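GrgF (Penicillium sp. sh18, PDB 6LZH) is a polyketide transferase of the alpha/beta hydrolase fold that takes part in the biosynthesis of gregatin A, a fungal polyketide with an alkylated furanone core. Local coordinates at residues I52-W55 with F56-G60; L103-E106 with K107-A110; M158-R161 with A162-D166. All blocks are in the same frame, centred on the assembly; numbering follows the deposited sequence.

Interaction 1 (I52-W55 with F56-G60); sequences IAKW and FQEHG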
loop_
_atom_site.group_PDB
_atom_site.type_symbol
_atom_site.label_atom_id
_atom_site.label_comp_id
_atom_site.label_asym_id
_atom_site.label_seq_id
_atom_site.Cartn_x
_atom_site.Cartn_y
_atom_site.Cartn_z
ATOM N N ILE A 52 23.691 -6.855 -18.348
ATOM C CA ILE A 52 23.798 -5.437 -18.030
ATOM C C ILE A 52 24.596 -5.237 -16.741
ATOM O O ILE A 52 25.428 -4.319 -16.640
ATOM C CB ILE A 52 22.396 -4.810 -17.947
ATOM C CG1 ILE A 52 21.711 -4.864 -19.324
ATOM C CG2 ILE A 52 22.503 -3.391 -17.455
ATOM C CD1 ILE A 52 20.228 -4.355 -19.354
ATOM N N ALA A 53 24.340 -6.067 -15.725
ATOM C CA ALA A 53 25.155 -6.016 -14.514
ATOM C C ALA A 53 26.630 -6.212 -14.845
ATOM O O ALA A 53 27.496 -5.470 -14.356
ATOM C CB ALA A 53 24.685 -7.077 -13.517
ATOM N N LYS A 54 26.930 -7.202 -15.695
ATOM C CA LYS A 54 28.312 -7.454 -16.090
ATOM C C LYS A 54 28.941 -6.221 -16.731
ATOM O O LYS A 54 30.099 -5.882 -16.444
ATOM C CB LYS A 54 28.360 -8.647 -17.052
ATOM C CG LYS A 54 29.772 -9.046 -17.453
ATOM C CD LYS A 54 30.479 -9.750 -16.305
ATOM C CE LYS A 54 31.825 -10.338 -16.716
ATOM N NZ LYS A 54 32.966 -9.691 -15.983
ATOM N N TRP A 55 28.187 -5.526 -17.593
ATOM C CA TRP A 55 28.695 -4.307 -18.218
ATOM C C TRP A 55 29.004 -3.229 -17.180
ATOM O O TRP A 55 30.055 -2.583 -17.243
ATOM C CB TRP A 55 27.685 -3.794 -19.247
ATOM C CG TRP A 55 28.177 -2.667 -20.114
ATOM C CD1 TRP A 55 28.676 -2.767 -21.392
ATOM C CD2 TRP A 55 28.194 -1.265 -19.789
ATOM N NE1 TRP A 55 29.002 -1.522 -21.860
ATOM C CE2 TRP A 55 28.716 -0.585 -20.904
ATOM C CE3 TRP A 55 27.821 -0.524 -18.660
ATOM C CZ2 TRP A 55 28.877 0.809 -20.928
ATOM C CZ3 TRP A 55 27.981 0.866 -18.680
ATOM C CH2 TRP A 55 28.498 1.517 -19.812
ATOM N N PHE A 56 28.069 -2.977 -16.249
ATOM C CA PHE A 56 28.319 -2.001 -15.185
ATOM C C PHE A 56 29.498 -2.424 -14.317
ATOM O O PHE A 56 30.320 -1.589 -13.918
ATOM C CB PHE A 56 27.072 -1.819 -14.299
ATOM C CG PHE A 56 26.000 -0.940 -14.911
ATOM C CD1 PHE A 56 26.302 0.324 -15.388
ATOM C CD2 PHE A 56 24.686 -1.392 -15.006
ATOM C CE1 PHE A 56 25.307 1.132 -15.959
ATOM C CE2 PHE A 56 23.688 -0.594 -15.589
ATOM C CZ PHE A 56 23.995 0.664 -16.046
ATOM N N GLN A 57 29.562 -3.708 -13.971
ATOM C CA GLN A 57 30.695 -4.215 -13.196
ATOM C C GLN A 57 32.020 -3.918 -13.904
ATOM O O GLN A 57 32.998 -3.495 -13.270
ATOM C CB GLN A 57 30.515 -5.721 -12.970
ATOM C CG GLN A 57 31.636 -6.401 -12.182
ATOM C CD GLN A 57 31.566 -7.911 -12.232
ATOM O OE1 GLN A 57 31.022 -8.500 -13.175
ATOM N NE2 GLN A 57 32.130 -8.556 -11.215
ATOM N N GLU A 58 32.061 -4.120 -15.228
ATOM C CA GLU A 58 33.269 -3.861 -16.002
ATOM C C GLU A 58 33.632 -2.386 -16.014
ATOM O O GLU A 58 34.792 -2.050 -16.278
ATOM C CB GLU A 58 33.097 -4.373 -17.436
ATOM C CG GLU A 58 33.233 -5.870 -17.576
ATOM C CD GLU A 58 32.717 -6.371 -18.900
ATOM O OE1 GLU A 58 32.127 -5.566 -19.648
ATOM O OE2 GLU A 58 32.904 -7.564 -19.191
ATOM N N HIS A 59 32.671 -1.502 -15.731
ATOM C CA HIS A 59 32.911 -0.072 -15.598
ATOM C C HIS A 59 32.996 0.381 -14.143
ATOM O O HIS A 59 32.779 1.559 -13.849
ATOM C CB HIS A 59 31.827 0.703 -16.355
ATOM C CG HIS A 59 31.917 0.528 -17.842
ATOM N ND1 HIS A 59 31.503 -0.620 -18.485
ATOM C CD2 HIS A 59 32.423 1.336 -18.804
ATOM C CE1 HIS A 59 31.736 -0.505 -19.780
ATOM N NE2 HIS A 59 32.290 0.676 -20.000
ATOM N N GLY A 60 33.308 -0.523 -13.225
ATOM C CA GLY A 60 33.623 -0.132 -11.867
ATOM C C GLY A 60 32.458 -0.055 -10.906
ATOM O O GLY A 60 32.636 0.429 -9.777
#
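Trp-55, Phe-56 and His-59 form an aromatic cluster at the C-terminal end of helix 49-58, the helix that crosses from strand 32-38 to strand 62-66. The His-59 ring stacks face to face on the six-membered ring of Trp-55, centroids 3.7 Å apart and planes 23° from parallel, with His-59 CE1 over the CE2-CZ2 side of the ring, 3.2 Å from Trp-55 CE2. The imidazole is also held by its own edge: ND1 donates to Trp-55 O at 2.7 Å, and that oxygen lies close to the ring plane. With CG anti to the backbone N (chi1 -171°), the indole swings toward the C-terminal end of the helix and turns its CE3-CZ3 edge to the Phe-56 face in an offset edge-to-face pair, planes at 84°. On the Phe-56 ring, CE2 meets Ile-52 CG2 at 3.6 Å. Trp-55 NE1 is hydrogen-bonded to Glu-278 OE1, and Leu-285 of helix 277-292 touches both Trp-55 and His-59. An alanine in place of Trp-55 would probably leave the His-59 face without its stack and Glu-278 without this donor. Gly-60, at positive phi, completes the Schellman motif that ends the connecting helix of this beta-alpha-beta unit.

Interaction 2 (L103-E106 with K107-A110); sequences LVNE and KQIA
Asn-105 CG stands anti to the backbone N (chi1 -179°), which carries its amide forward over the turn, where OD1 accepts from Lys-107 N at 2.8 Å. Gln-108, its CG anti to the carbonyl carbon (chi1 -54°), runs extended back beside that amide; its OE1 comes within 3.4 Å of Asn-105 CB, and the two amide planes are 32° apart. Between these residues the chain makes a type I beta turn, closed by Gln-108 N donating to Asn-105 O at 2.8 Å. Asn-105 therefore holds the turn twice, through its backbone oxygen and its side chain, the side-chain bond forming an Asx turn. A water spans the far part of the corner, donating to Glu-106 O at 2.8 Å and accepting from Ile-109 N at 3.0 Å. On the buried side Val-104 and Ile-109 cross at about a right angle, CG1 of each 3.5 Å from the other, and Phe-98 and Lys-99 of helix 84-99 touch this pair. Gln-108 NE2 is tied to Met-292 O. The polar bonds thus fix the backbone of the corner leading into strand 108-114, while the apolar pair seats it against the fold; the charged ends of Glu-106 and Lys-107 stay 5.5 Å apart (OE1 to NZ), so the turn is probably held by neutral amide and carbonyl groups rather than by an ion pair.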
loop_
_atom_site.group_PDB
_atom_site.type_symbol
_atom_site.label_atom_id
_atom_site.label_comp_id
_atom_site.label_asym_id
_atom_site.label_seq_id
_atom_site.Cartn_x
_atom_site.Cartn_y
_atom_site.Cartn_z
ATOM N N LEU A 103 33.433 -3.003 -0.529
ATOM C CA LEU A 103 33.590 -2.523 -1.894
ATOM C C LEU A 103 32.609 -1.407 -2.236
ATOM O O LEU A 103 32.736 -0.799 -3.305
ATOM C CB LEU A 103 33.400 -3.679 -2.893
ATOM C CG LEU A 103 34.593 -4.594 -3.167
ATOM C CD1 LEU A 103 34.196 -5.709 -4.125
ATOM C CD2 LEU A 103 35.796 -3.835 -3.708
ATOM N N VAL A 104 31.645 -1.119 -1.364
ATOM C CA VAL A 104 30.556 -0.202 -1.675
ATOM C C VAL A 104 30.752 1.091 -0.895
ATOM O O VAL A 104 30.718 1.097 0.342
ATOM C CB VAL A 104 29.189 -0.825 -1.364
ATOM C CG1 VAL A 104 28.073 0.187 -1.628
ATOM C CG2 VAL A 104 28.985 -2.072 -2.190
ATOM N N ASN A 105 30.960 2.183 -1.630
ATOM C CA ASN A 105 30.893 3.527 -1.075
ATOM C C ASN A 105 29.443 3.866 -0.762
ATOM O O ASN A 105 28.620 3.973 -1.673
ATOM C CB ASN A 105 31.488 4.513 -2.075
ATOM C CG ASN A 105 31.480 5.947 -1.577
ATOM O OD1 ASN A 105 30.636 6.354 -0.781
ATOM N ND2 ASN A 105 32.421 6.733 -2.078
ATOM N N GLU A 106 29.131 4.082 0.523
ATOM C CA GLU A 106 27.729 4.212 0.894
ATOM C C GLU A 106 27.101 5.506 0.398
ATOM O O GLU A 106 25.877 5.648 0.484
ATOM C CB GLU A 106 27.565 4.097 2.408
ATOM C CG GLU A 106 28.319 5.145 3.186
ATOM C CD GLU A 106 27.976 5.116 4.660
ATOM O OE1 GLU A 106 28.116 6.165 5.327
ATOM O OE2 GLU A 106 27.556 4.043 5.143
ATOM N N LYS A 107 27.887 6.442 -0.125
ATOM C CA LYS A 107 27.326 7.623 -0.758
ATOM C C LYS A 107 27.179 7.461 -2.270
ATOM O O LYS A 107 26.835 8.432 -2.953
ATOM C CB LYS A 107 28.184 8.855 -0.422
ATOM C CG LYS A 107 27.886 9.437 0.977
ATOM C CD LYS A 107 29.119 10.073 1.641
ATOM C CE LYS A 107 30.406 9.263 1.387
ATOM N NZ LYS A 107 31.513 9.440 2.421
ATOM N N GLN A 108 27.424 6.259 -2.807
ATOM C CA GLN A 108 27.338 5.994 -4.243
ATOM C C GLN A 108 26.506 4.745 -4.514
ATOM O O GLN A 108 26.861 3.905 -5.343
ATOM C CB GLN A 108 28.725 5.854 -4.870
ATOM C CG GLN A 108 29.645 7.051 -4.590
ATOM C CD GLN A 108 30.994 6.904 -5.242
ATOM O OE1 GLN A 108 31.602 5.831 -5.206
ATOM N NE2 GLN A 108 31.488 7.991 -5.836
ATOM N N ILE A 109 25.386 4.601 -3.827
ATOM C CA ILE A 109 24.502 3.459 -4.030
ATOM C C ILE A 109 23.326 3.930 -4.859
ATOM O O ILE A 109 22.557 4.793 -4.417
ATOM C CB ILE A 109 24.037 2.857 -2.700
ATOM C CG1 ILE A 109 25.243 2.256 -1.968
ATOM C CG2 ILE A 109 22.960 1.794 -2.959
ATOM C CD1 ILE A 109 24.927 1.712 -0.585
ATOM N N ALA A 110 23.196 3.376 -6.057
ATOM C CA ALA A 110 22.130 3.740 -6.976
ATOM C C ALA A 110 21.147 2.578 -7.128
ATOM O O ALA A 110 21.453 1.427 -6.818
ATOM C CB ALA A 110 22.719 4.153 -8.334
HETATM O O HOH W 1 24.267 6.406 -1.697
#

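Interaction 3 (M158-R161 with A162-D166); sequences MHDR and ASRLD
The last turns of helix 150-165 carry an i to i+4 salt bridge between Asp-160 and Arg-164, and a serine that doubles a backbone bond. Arg-164 NH1 gives a hydrogen to Asp-160 OD2 at 3.1 Å, on the syn side of the carboxylate though 31° out of its plane; the oxygen itself lies near the guanidinium plane, at its edge. The arginine chain, extended at chi2 (159°), lays CD 3.3 Å from Asp-160 OD1, and the bend at chi3 (70°) then turns the guanidinium so that NH1 meets OD2. The carboxylate has further partners, Met-171 N at OD1 and Gln-210 NE2 at OD2, which should help fix its rotation. One residue earlier in the helix, Ser-163 OG donates to His-159 O at 2.8 Å from above the carbonyl plane, beside the bond of 2.9 Å from Ser-163 N to the same oxygen. The hydroxyl also sits over one face of the His-159 ring, 3.1 Å from CE1. Arg-161 turns to the dimer partner, where Glu-89 and Asp-93 of the second subunit form salt bridges with it. Within its own chain the helix rests on helix 209-216, through Tyr-213 on Met-158, Val-209 on Asp-160 and Gln-210 on Arg-161 and Arg-164.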
loop_
_atom_site.group_PDB
_atom_site.type_symbol
_atom_site.label_atom_id
_atom_site.label_comp_id
_atom_site.label_asym_id
_atom_site.label_seq_id
_atom_site.Cartn_x
_atom_site.Cartn_y
_atom_site.Cartn_z
ATOM N N MET A 158 -11.653 -11.410 -3.308
ATOM C CA MET A 158 -12.393 -11.676 -2.071
ATOM C C MET A 158 -12.606 -13.168 -1.877
ATOM O O MET A 158 -12.477 -13.680 -0.761
ATOM C CB MET A 158 -13.748 -10.957 -2.057
ATOM C CG MET A 158 -13.699 -9.411 -2.017
ATOM S SD MET A 158 -12.683 -8.698 -0.695
ATOM C CE MET A 158 -11.150 -8.349 -1.569
ATOM N N HIS A 159 -12.924 -13.887 -2.954
ATOM C CA HIS A 159 -13.081 -15.334 -2.833
ATOM C C HIS A 159 -11.756 -16.003 -2.471
ATOM O O HIS A 159 -11.724 -16.959 -1.687
ATOM C CB HIS A 159 -13.637 -15.913 -4.127
ATOM C CG HIS A 159 -13.832 -17.398 -4.095
ATOM N ND1 HIS A 159 -12.936 -18.280 -4.661
ATOM C CD2 HIS A 159 -14.815 -18.154 -3.559
ATOM C CE1 HIS A 159 -13.365 -19.517 -4.481
ATOM N NE2 HIS A 159 -14.508 -19.467 -3.822
ATOM N N ASP A 160 -10.654 -15.498 -3.024
ATOM C CA ASP A 160 -9.340 -16.066 -2.744
ATOM C C ASP A 160 -8.980 -15.947 -1.262
ATOM O O ASP A 160 -8.502 -16.914 -0.648
ATOM C CB ASP A 160 -8.292 -15.374 -3.620
ATOM C CG ASP A 160 -6.902 -15.937 -3.415
ATOM O OD1 ASP A 160 -6.740 -17.173 -3.504
ATOM O OD2 ASP A 160 -5.980 -15.140 -3.137
ATOM N N ARG A 161 -9.196 -14.763 -0.671
ATOM C CA ARG A 161 -8.971 -14.586 0.765
ATOM C C ARG A 161 -9.727 -15.634 1.569
ATOM O O ARG A 161 -9.159 -16.322 2.432
ATOM C CB ARG A 161 -9.435 -13.190 1.219
ATOM C CG ARG A 161 -8.595 -12.012 0.766
ATOM C CD ARG A 161 -8.939 -10.743 1.579
ATOM N NE ARG A 161 -8.260 -10.714 2.879
ATOM C CZ ARG A 161 -7.030 -10.239 3.083
ATOM N NH1 ARG A 161 -6.317 -9.758 2.074
ATOM N NH2 ARG A 161 -6.498 -10.249 4.301
ATOM N N ALA A 162 -11.046 -15.702 1.347
ATOM C CA ALA A 162 -11.901 -16.576 2.151
ATOM C C ALA A 162 -11.526 -18.045 1.969
ATOM O O ALA A 162 -11.558 -18.825 2.927
ATOM C CB ALA A 162 -13.364 -16.354 1.771
ATOM N N SER A 163 -11.172 -18.433 0.738
ATOM C CA SER A 163 -10.798 -19.816 0.457
ATOM C C SER A 163 -9.466 -20.159 1.109
ATOM O O SER A 163 -9.296 -21.252 1.660
ATOM C CB SER A 163 -10.738 -20.043 -1.056
ATOM O OG SER A 163 -11.993 -19.733 -1.687
ATOM N N ARG A 164 -8.495 -19.251 1.042
ATOM C CA ARG A 164 -7.228 -19.508 1.720
ATOM C C ARG A 164 -7.412 -19.584 3.234
ATOM O O ARG A 164 -6.758 -20.390 3.907
ATOM C CB ARG A 164 -6.215 -18.432 1.342
ATOM C CG ARG A 164 -5.756 -18.535 -0.112
ATOM C CD ARG A 164 -5.200 -17.202 -0.566
ATOM N NE ARG A 164 -3.927 -16.892 0.090
ATOM C CZ ARG A 164 -3.253 -15.774 -0.144
ATOM N NH1 ARG A 164 -3.753 -14.890 -1.001
ATOM N NH2 ARG A 164 -2.103 -15.534 0.471
ATOM N N LEU A 165 -8.306 -18.752 3.792
ATOM C CA LEU A 165 -8.637 -18.862 5.210
ATOM C C LEU A 165 -9.148 -20.250 5.578
ATOM O O LEU A 165 -8.998 -20.659 6.732
ATOM C CB LEU A 165 -9.670 -17.790 5.605
ATOM C CG LEU A 165 -9.081 -16.404 5.881
ATOM C CD1 LEU A 165 -10.173 -15.350 6.016
ATOM C CD2 LEU A 165 -8.205 -16.435 7.145
ATOM N N ASP A 166 -9.708 -20.999 4.621
ATOM C CA ASP A 166 -10.112 -22.381 4.835
ATOM C C ASP A 166 -9.084 -23.392 4.332
ATOM O O ASP A 166 -9.418 -24.568 4.159
ATOM C CB ASP A 166 -11.463 -22.640 4.177
ATOM C CG ASP A 166 -12.612 -22.164 5.042
ATOM O OD1 ASP A 166 -12.318 -21.448 6.007
ATOM O OD2 ASP A 166 -13.780 -22.524 4.775
#

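Overall arrangement
Interactions 1 and 2 lie on the same side of the chain's centre, their centres 15 Å apart, and both border strand 32-38 and helix 277-292: the first through a helix on the sheet, the second through the corner entering strand 108-114. Interaction 3 stands on the opposite side, about 45 Å from interaction 1 between centres, on a helix that reaches the second subunit. Ile-52 with Phe-56 and Val-104 with Ile-109 are buried, whereas the 106-107 corner and His-159 are exposed. Stacked rings dominate 52-60, backbone and amide bonds with a bridging water shape 103-110, and charge pairing rules 158-166, where one arginine serves its own helix and another the dimer.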